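Local atomic coordinates of conserved membrane protein (Chlamydia abortus, PDB entry 6GZU), a protein that combines deubiquitinating and acetyltransferase activities as a secreted chlamydial effector that induces Golgi fragmentation in the host, its catalytic domain here belonging to the CE-clan cysteine proteases. Residues S203-K214 with F234-R245. Residues are numbered along the deposited sequence; the frame is centred on the assembly and turned at random.
Sequences SCGIWLSLFLDK and FLQEFLETIPQR
Helix 204-214 and helix 234-241 cross at 72° with their axes 10.7 Å apart, and Leu210 and Phe238 meet where the backbones come close. Phe238 is a knob in a hole formed by Ile206, Ser209, Leu210 and Asp213. With its CG anti to the backbone N (chi1 166°), the ring reaches across and, being flat, can lie against Leu210, whose CB sits squarely over one face, 3.9 Å from the ring centroid, a CH-pi contact. Ile206 suits its place because its beta branch puts CG2 between Phe238, at the ring's edge, and Leu235, whose CG is 3.7 Å from CG2. Leu235 sends CD1 over the face of Trp207, 3.6 Å from the centroid of the six-membered ring, while Phe234 takes Trp207 CZ3 at its ring edge. Beyond this apolar patch, the long Arg245 chain, bent at chi3, brings its guanidinium end-on to Asp213: NH1 (2.9 Å) and NH2 (3.1 Å) both donate to Asp213 OD2, a salt bridge in which OD2 lies in the guanidinium plane, while the carboxylate plane is turned 72° from it. His26 of helix 20-33 also hydrogen-bonds to that oxygen, through NE2, and packs edge-to-face with Phe238. The contact thus covers one side of a helix whose first residue, Cys204, is probably the nucleophile of a Cys-His-Asp triad, as in CE-clan proteases, with an apolar core and a shared carboxylate oxygen that ties three chain segments together.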
ATOM      1  N   SER A 203      10.161  -9.053   9.973  1.00 34.07           N
ATOM      2  CA  SER A 203       8.737  -8.826  10.319  1.00 32.29           C
ATOM      3  C   SER A 203       8.068  -7.595   9.732  1.00 29.42           C
ATOM      4  O   SER A 203       6.919  -7.287  10.096  1.00 28.47           O
ATOM      5  CB  SER A 203       8.533  -8.727  11.814  1.00 33.97           C
ATOM      6  OG  SER A 203       9.310  -7.677  12.357  1.00 36.31           O
ATOM      7  N   CYS A 204       8.744  -6.876   8.836  1.00 25.45           N
ATOM      8  CA  CYS A 204       8.160  -5.651   8.259  1.00 25.09           C
ATOM      9  C   CYS A 204       6.790  -5.853   7.658  1.00 24.19           C
ATOM     10  O   CYS A 204       5.933  -4.938   7.792  1.00 23.86           O
ATOM     11  CB  CYS A 204       9.103  -5.083   7.197  1.00 26.80           C
ATOM     12  SG  CYS A 204       9.685  -6.355   6.038  1.00 28.01           S
ATOM     13  N   GLY A 205       6.576  -6.977   6.952  1.00 23.34           N
ATOM     14  CA  GLY A 205       5.288  -7.222   6.295  1.00 24.56           C
ATOM     15  C   GLY A 205       4.157  -7.411   7.296  1.00 25.57           C
ATOM     16  O   GLY A 205       3.009  -7.023   7.039  1.00 24.38           O
ATOM     17  N   ILE A 206       4.474  -7.991   8.446  1.00 25.73           N
ATOM     18  CA  ILE A 206       3.470  -8.194   9.491  1.00 25.65           C
ATOM     19  C   ILE A 206       3.167  -6.841  10.127  1.00 23.85           C
ATOM     20  O   ILE A 206       1.989  -6.479  10.303  1.00 22.64           O
ATOM     21  CB  ILE A 206       3.988  -9.147  10.544  1.00 27.25           C
ATOM     22  CG1 ILE A 206       4.365 -10.476   9.876  1.00 29.47           C
ATOM     23  CG2 ILE A 206       2.938  -9.351  11.629  1.00 29.23           C
ATOM     24  CD1 ILE A 206       5.101 -11.450  10.794  1.00 29.04           C
ATOM     25  N   TRP A 207       4.199  -6.056  10.403  1.00 22.32           N
ATOM     26  CA  TRP A 207       3.966  -4.754  11.006  1.00 21.47           C
ATOM     27  C   TRP A 207       3.069  -3.853  10.145  1.00 20.41           C
ATOM     28  O   TRP A 207       2.159  -3.175  10.666  1.00 20.80           O
ATOM     29  CB  TRP A 207       5.301  -4.022  11.219  1.00 22.75           C
ATOM     30  CG  TRP A 207       5.969  -4.408  12.487  1.00 27.96           C
ATOM     31  CD1 TRP A 207       7.159  -5.097  12.639  1.00 30.48           C
ATOM     32  CD2 TRP A 207       5.523  -4.073  13.789  1.00 32.53           C
ATOM     33  NE1 TRP A 207       7.433  -5.240  13.960  1.00 34.02           N
ATOM     34  CE2 TRP A 207       6.473  -4.594  14.695  1.00 35.70           C
ATOM     35  CE3 TRP A 207       4.403  -3.387  14.286  1.00 36.24           C
ATOM     36  CZ2 TRP A 207       6.331  -4.477  16.080  1.00 39.88           C
ATOM     37  CZ3 TRP A 207       4.267  -3.266  15.660  1.00 40.23           C
ATOM     38  CH2 TRP A 207       5.237  -3.790  16.545  1.00 41.59           C
ATOM     39  N   LEU A 208       3.343  -3.770   8.844  1.00 19.33           N
ATOM     40  CA  LEU A 208       2.574  -2.837   8.015  1.00 19.49           C
ATOM     41  C   LEU A 208       1.139  -3.361   7.883  1.00 19.62           C
ATOM     42  O   LEU A 208       0.199  -2.544   7.778  1.00 19.65           O
ATOM     43  CB  LEU A 208       3.231  -2.633   6.651  1.00 20.90           C
ATOM     44  CG  LEU A 208       3.231  -3.813   5.659  1.00 20.45           C
ATOM     45  CD1 LEU A 208       1.897  -3.851   4.842  1.00 21.91           C
ATOM     46  CD2 LEU A 208       4.440  -3.733   4.727  1.00 22.16           C
ATOM     47  N   SER A 209       0.933  -4.686   7.938  1.00 19.47           N
ATOM     48  CA  SER A 209      -0.419  -5.234   7.868  1.00 20.86           C
ATOM     49  C   SER A 209      -1.209  -4.905   9.137  1.00 20.67           C
ATOM     50  O   SER A 209      -2.402  -4.532   9.070  1.00 20.75           O
ATOM     51  CB  SER A 209      -0.362  -6.749   7.642  1.00 21.88           C
ATOM     52  OG  SER A 209       0.244  -7.034   6.391  1.00 22.85           O
ATOM     53  N   LEU A 210      -0.556  -5.045  10.296  1.00 21.04           N
ATOM     54  CA  LEU A 210      -1.169  -4.637  11.567  1.00 22.80           C
ATOM     55  C   LEU A 210      -1.485  -3.137  11.533  1.00 23.27           C
ATOM     56  O   LEU A 210      -2.567  -2.703  11.962  1.00 22.39           O
ATOM     57  CB  LEU A 210      -0.217  -4.950  12.742  1.00 24.37           C
ATOM     58  CG  LEU A 210      -0.560  -4.655  14.206  1.00 27.41           C
ATOM     59  CD1 LEU A 210       0.404  -5.456  15.116  1.00 28.45           C
ATOM     60  CD2 LEU A 210      -0.433  -3.162  14.546  1.00 28.03           C
ATOM     61  N   PHE A 211      -0.554  -2.326  11.044  1.00 21.06           N
ATOM     62  CA  PHE A 211      -0.814  -0.893  10.986  1.00 21.20           C
ATOM     63  C   PHE A 211      -2.065  -0.590  10.166  1.00 21.29           C
ATOM     64  O   PHE A 211      -2.917   0.219  10.595  1.00 21.60           O
ATOM     65  CB  PHE A 211       0.388  -0.112  10.454  1.00 20.24           C
ATOM     66  CG  PHE A 211       0.106   1.348  10.309  1.00 19.84           C
ATOM     67  CD1 PHE A 211       0.007   2.154  11.452  1.00 21.69           C
ATOM     68  CD2 PHE A 211      -0.164   1.873   9.057  1.00 19.47           C
ATOM     69  CE1 PHE A 211      -0.322   3.504  11.365  1.00 21.53           C
ATOM     70  CE2 PHE A 211      -0.471   3.233   8.921  1.00 20.39           C
ATOM     71  CZ  PHE A 211      -0.538   4.050  10.090  1.00 19.66           C
ATOM     72  N   LEU A 212      -2.152  -1.168   8.980  1.00 20.87           N
ATOM     73  CA  LEU A 212      -3.299  -0.840   8.130  1.00 21.10           C
ATOM     74  C   LEU A 212      -4.594  -1.280   8.825  1.00 20.23           C
ATOM     75  O   LEU A 212      -5.609  -0.588   8.778  1.00 20.96           O
ATOM     76  CB  LEU A 212      -3.196  -1.517   6.767  1.00 20.06           C
ATOM     77  CG  LEU A 212      -4.363  -1.171   5.820  1.00 20.24           C
ATOM     78  CD1 LEU A 212      -4.376   0.332   5.499  1.00 21.87           C
ATOM     79  CD2 LEU A 212      -4.183  -1.969   4.561  1.00 20.20           C
ATOM     80  N   ASP A 213      -4.575  -2.458   9.442  1.00 21.42           N
ATOM     81  CA  ASP A 213      -5.693  -2.977  10.225  1.00 23.68           C
ATOM     82  C   ASP A 213      -6.209  -1.922  11.213  1.00 24.57           C
ATOM     83  O   ASP A 213      -7.394  -1.587  11.243  1.00 25.73           O
ATOM     84  CB  ASP A 213      -5.202  -4.211  10.965  1.00 25.26           C
ATOM     85  CG  ASP A 213      -6.283  -5.163  11.266  1.00 27.94           C
ATOM     86  OD1 ASP A 213      -7.241  -4.775  11.963  1.00 31.52           O
ATOM     87  OD2 ASP A 213      -6.175  -6.322  10.827  1.00 27.60           O
ATOM     88  N   LYS A 214      -5.299  -1.358  11.994  1.00 22.85           N
ATOM     89  CA  LYS A 214      -5.679  -0.373  12.980  1.00 23.89           C
ATOM     90  C   LYS A 214      -6.018   0.976  12.382  1.00 23.50           C
ATOM     91  O   LYS A 214      -6.919   1.648  12.865  1.00 24.60           O
ATOM     92  CB  LYS A 214      -4.523  -0.221  13.960  1.00 26.06           C
ATOM     93  CG  LYS A 214      -4.073  -1.530  14.572  1.00 31.48           C
ATOM     94  CD  LYS A 214      -4.631  -1.689  15.921  1.00 35.95           C
ATOM     95  CE  LYS A 214      -4.097  -2.976  16.514  1.00 38.76           C
ATOM     96  NZ  LYS A 214      -4.939  -3.531  17.592  1.00 42.78           N
ATOM     97  N   PHE A 234       3.104  -8.247  21.179  1.00 34.91           N
ATOM     98  CA  PHE A 234       2.096  -7.452  20.458  1.00 33.33           C
ATOM     99  C   PHE A 234       1.833  -8.033  19.069  1.00 32.61           C
ATOM    100  O   PHE A 234       0.678  -8.221  18.663  1.00 34.50           O
ATOM    101  CB  PHE A 234       2.587  -6.004  20.361  1.00 33.72           C
ATOM    102  CG  PHE A 234       1.605  -5.047  19.739  1.00 34.82           C
ATOM    103  CD1 PHE A 234       0.490  -4.626  20.441  1.00 36.34           C
ATOM    104  CD2 PHE A 234       1.848  -4.504  18.492  1.00 35.07           C
ATOM    105  CE1 PHE A 234      -0.398  -3.707  19.871  1.00 37.37           C
ATOM    106  CE2 PHE A 234       0.967  -3.574  17.922  1.00 35.87           C
ATOM    107  CZ  PHE A 234      -0.157  -3.183  18.606  1.00 36.28           C
ATOM    108  N   LEU A 235       2.905  -8.308  18.332  1.00 31.24           N
ATOM    109  CA  LEU A 235       2.799  -8.883  16.989  1.00 30.52           C
ATOM    110  C   LEU A 235       2.202 -10.268  17.062  1.00 29.71           C
ATOM    111  O   LEU A 235       1.414 -10.659  16.219  1.00 30.97           O
ATOM    112  CB  LEU A 235       4.194  -8.987  16.365  1.00 34.00           C
ATOM    113  CG  LEU A 235       4.508  -8.592  14.936  1.00 39.13           C
ATOM    114  CD1 LEU A 235       3.953  -7.175  14.627  1.00 38.85           C
ATOM    115  CD2 LEU A 235       6.024  -8.620  14.776  1.00 41.21           C
ATOM    116  N   GLN A 236       2.623 -11.046  18.056  1.00 32.17           N
ATOM    117  CA  GLN A 236       2.105 -12.399  18.194  1.00 34.77           C
ATOM    118  C   GLN A 236       0.606 -12.391  18.426  1.00 35.85           C
ATOM    119  O   GLN A 236      -0.117 -13.233  17.892  1.00 36.41           O
ATOM    120  CB  GLN A 236       2.766 -13.106  19.368  1.00 37.92           C
ATOM    121  CG  GLN A 236       2.368 -14.532  19.484  1.00 42.35           C
ATOM    122  CD  GLN A 236       3.235 -15.416  18.611  1.00 48.29           C
ATOM    123  OE1 GLN A 236       3.167 -15.357  17.381  1.00 50.74           O
ATOM    124  NE2 GLN A 236       4.087 -16.232  19.257  1.00 51.41           N
ATOM    125  N   GLU A 237       0.141 -11.451  19.249  1.00 37.04           N
ATOM    126  CA  GLU A 237      -1.293 -11.307  19.522  1.00 36.89           C
ATOM    127  C   GLU A 237      -2.060 -11.034  18.225  1.00 33.77           C
ATOM    128  O   GLU A 237      -3.145 -11.569  18.013  1.00 34.91           O
ATOM    129  CB  GLU A 237      -1.527 -10.139  20.480  1.00 41.36           C
ATOM    130  CG  GLU A 237      -2.967 -10.005  20.966  1.00 44.98           C
ATOM    131  CD  GLU A 237      -3.064  -9.189  22.252  1.00 47.08           C
ATOM    132  N   PHE A 238      -1.492 -10.192  17.367  1.00 31.62           N
ATOM    133  CA  PHE A 238      -2.098  -9.915  16.071  1.00 29.29           C
ATOM    134  C   PHE A 238      -2.133 -11.151  15.199  1.00 27.89           C
ATOM    135  O   PHE A 238      -3.189 -11.486  14.636  1.00 29.10           O
ATOM    136  CB  PHE A 238      -1.333  -8.767  15.381  1.00 28.62           C
ATOM    137  CG  PHE A 238      -1.643  -8.626  13.927  1.00 27.73           C
ATOM    138  CD1 PHE A 238      -2.855  -8.065  13.516  1.00 28.96           C
ATOM    139  CD2 PHE A 238      -0.719  -9.024  12.967  1.00 26.09           C
ATOM    140  CE1 PHE A 238      -3.150  -7.894  12.168  1.00 27.87           C
ATOM    141  CE2 PHE A 238      -1.009  -8.882  11.593  1.00 25.57           C
ATOM    142  CZ  PHE A 238      -2.241  -8.305  11.201  1.00 26.04           C
ATOM    143  N   LEU A 239      -1.009 -11.891  15.138  1.00 27.34           N
ATOM    144  CA  LEU A 239      -0.990 -13.115  14.352  1.00 27.47           C
ATOM    145  C   LEU A 239      -2.030 -14.115  14.826  1.00 28.96           C
ATOM    146  O   LEU A 239      -2.635 -14.833  14.011  1.00 30.01           O
ATOM    147  CB  LEU A 239       0.409 -13.744  14.362  1.00 27.49           C
ATOM    148  CG  LEU A 239       1.450 -12.927  13.582  1.00 28.35           C
ATOM    149  CD1 LEU A 239       2.822 -13.554  13.790  1.00 30.31           C
ATOM    150  CD2 LEU A 239       1.097 -12.855  12.093  1.00 28.96           C
ATOM    151  N   GLU A 240      -2.272 -14.150  16.133  1.00 29.61           N
ATOM    152  CA  GLU A 240      -3.150 -15.174  16.668  1.00 32.14           C
ATOM    153  C   GLU A 240      -4.617 -14.897  16.363  1.00 32.45           C
ATOM    154  O   GLU A 240      -5.443 -15.796  16.534  1.00 34.86           O
ATOM    155  CB  GLU A 240      -2.897 -15.439  18.161  1.00 34.83           C
ATOM    156  CG  GLU A 240      -1.601 -16.211  18.356  1.00 38.46           C
ATOM    157  CD  GLU A 240      -1.136 -16.321  19.801  1.00 43.72           C
ATOM    158  OE1 GLU A 240      -1.777 -15.754  20.719  1.00 46.19           O
ATOM    159  OE2 GLU A 240      -0.106 -16.989  20.023  1.00 45.76           O
ATOM    160  N   THR A 241      -4.935 -13.695  15.863  1.00 31.29           N
ATOM    161  CA  THR A 241      -6.306 -13.367  15.430  1.00 31.35           C
ATOM    162  C   THR A 241      -6.579 -13.902  14.020  1.00 29.78           C
ATOM    163  O   THR A 241      -7.731 -14.150  13.628  1.00 30.72           O
ATOM    164  CB  THR A 241      -6.603 -11.838  15.430  1.00 32.69           C
ATOM    165  OG1 THR A 241      -5.912 -11.191  14.350  1.00 32.77           O
ATOM    166  CG2 THR A 241      -6.190 -11.183  16.737  1.00 33.79           C
ATOM    167  N   ILE A 242      -5.516 -14.084  13.258  1.00 27.45           N
ATOM    168  CA  ILE A 242      -5.681 -14.348  11.829  1.00 26.29           C
ATOM    169  C   ILE A 242      -6.505 -15.616  11.563  1.00 26.18           C
ATOM    170  O   ILE A 242      -7.360 -15.619  10.653  1.00 25.97           O
ATOM    171  CB  ILE A 242      -4.322 -14.337  11.070  1.00 25.93           C
ATOM    172  CG1 ILE A 242      -3.671 -12.939  11.168  1.00 28.25           C
ATOM    173  CG2 ILE A 242      -4.549 -14.665   9.596  1.00 26.88           C
ATOM    174  CD1 ILE A 242      -4.526 -11.840  10.645  1.00 30.71           C
ATOM    175  N   PRO A 243      -6.318 -16.685  12.345  1.00 26.26           N
ATOM    176  CA  PRO A 243      -7.109 -17.886  11.979  1.00 24.71           C
ATOM    177  C   PRO A 243      -8.610 -17.750  12.211  1.00 26.26           C
ATOM    178  O   PRO A 243      -9.401 -18.524  11.645  1.00 26.40           O
ATOM    179  CB  PRO A 243      -6.506 -18.970  12.904  1.00 26.52           C
ATOM    180  CG  PRO A 243      -5.090 -18.516  13.124  1.00 27.15           C
ATOM    181  CD  PRO A 243      -5.244 -17.023  13.303  1.00 26.60           C
ATOM    182  N   GLN A 244      -9.016 -16.781  13.025  1.00 25.97           N
ATOM    183  CA  GLN A 244     -10.435 -16.536  13.244  1.00 24.95           C
ATOM    184  C   GLN A 244     -11.025 -15.579  12.221  1.00 23.47           C
ATOM    185  O   GLN A 244     -12.219 -15.271  12.258  1.00 25.63           O
ATOM    186  CB  GLN A 244     -10.682 -16.003  14.656  1.00 27.63           C
ATOM    187  CG  GLN A 244     -10.313 -16.995  15.785  1.00 29.98           C
ATOM    188  CD  GLN A 244      -8.923 -16.746  16.329  1.00 34.10           C
ATOM    189  OE1 GLN A 244      -8.539 -15.594  16.574  1.00 36.57           O
ATOM    190  NE2 GLN A 244      -8.146 -17.837  16.524  1.00 35.59           N
ATOM    191  N   ARG A 245     -10.191 -15.124  11.299  1.00 24.44           N
ATOM    192  CA  ARG A 245     -10.587 -14.145  10.280  1.00 25.12           C
ATOM    193  C   ARG A 245     -10.388 -14.624   8.824  1.00 25.32           C
ATOM    194  O   ARG A 245      -9.668 -13.991   8.049  1.00 26.31           O
ATOM    195  CB  ARG A 245      -9.807 -12.831  10.496  1.00 26.79           C
ATOM    196  CG  ARG A 245      -9.956 -12.231  11.892  1.00 27.78           C
ATOM    197  CD  ARG A 245      -8.891 -11.161  12.144  1.00 32.31           C
ATOM    198  NE  ARG A 245      -9.111  -9.988  11.333  1.00 34.80           N
ATOM    199  CZ  ARG A 245      -8.251  -8.977  11.262  1.00 35.69           C
ATOM    200  NH1 ARG A 245      -8.529  -7.956  10.493  1.00 37.55           N
ATOM    201  NH2 ARG A 245      -7.094  -9.020  11.932  1.00 36.88           N
TER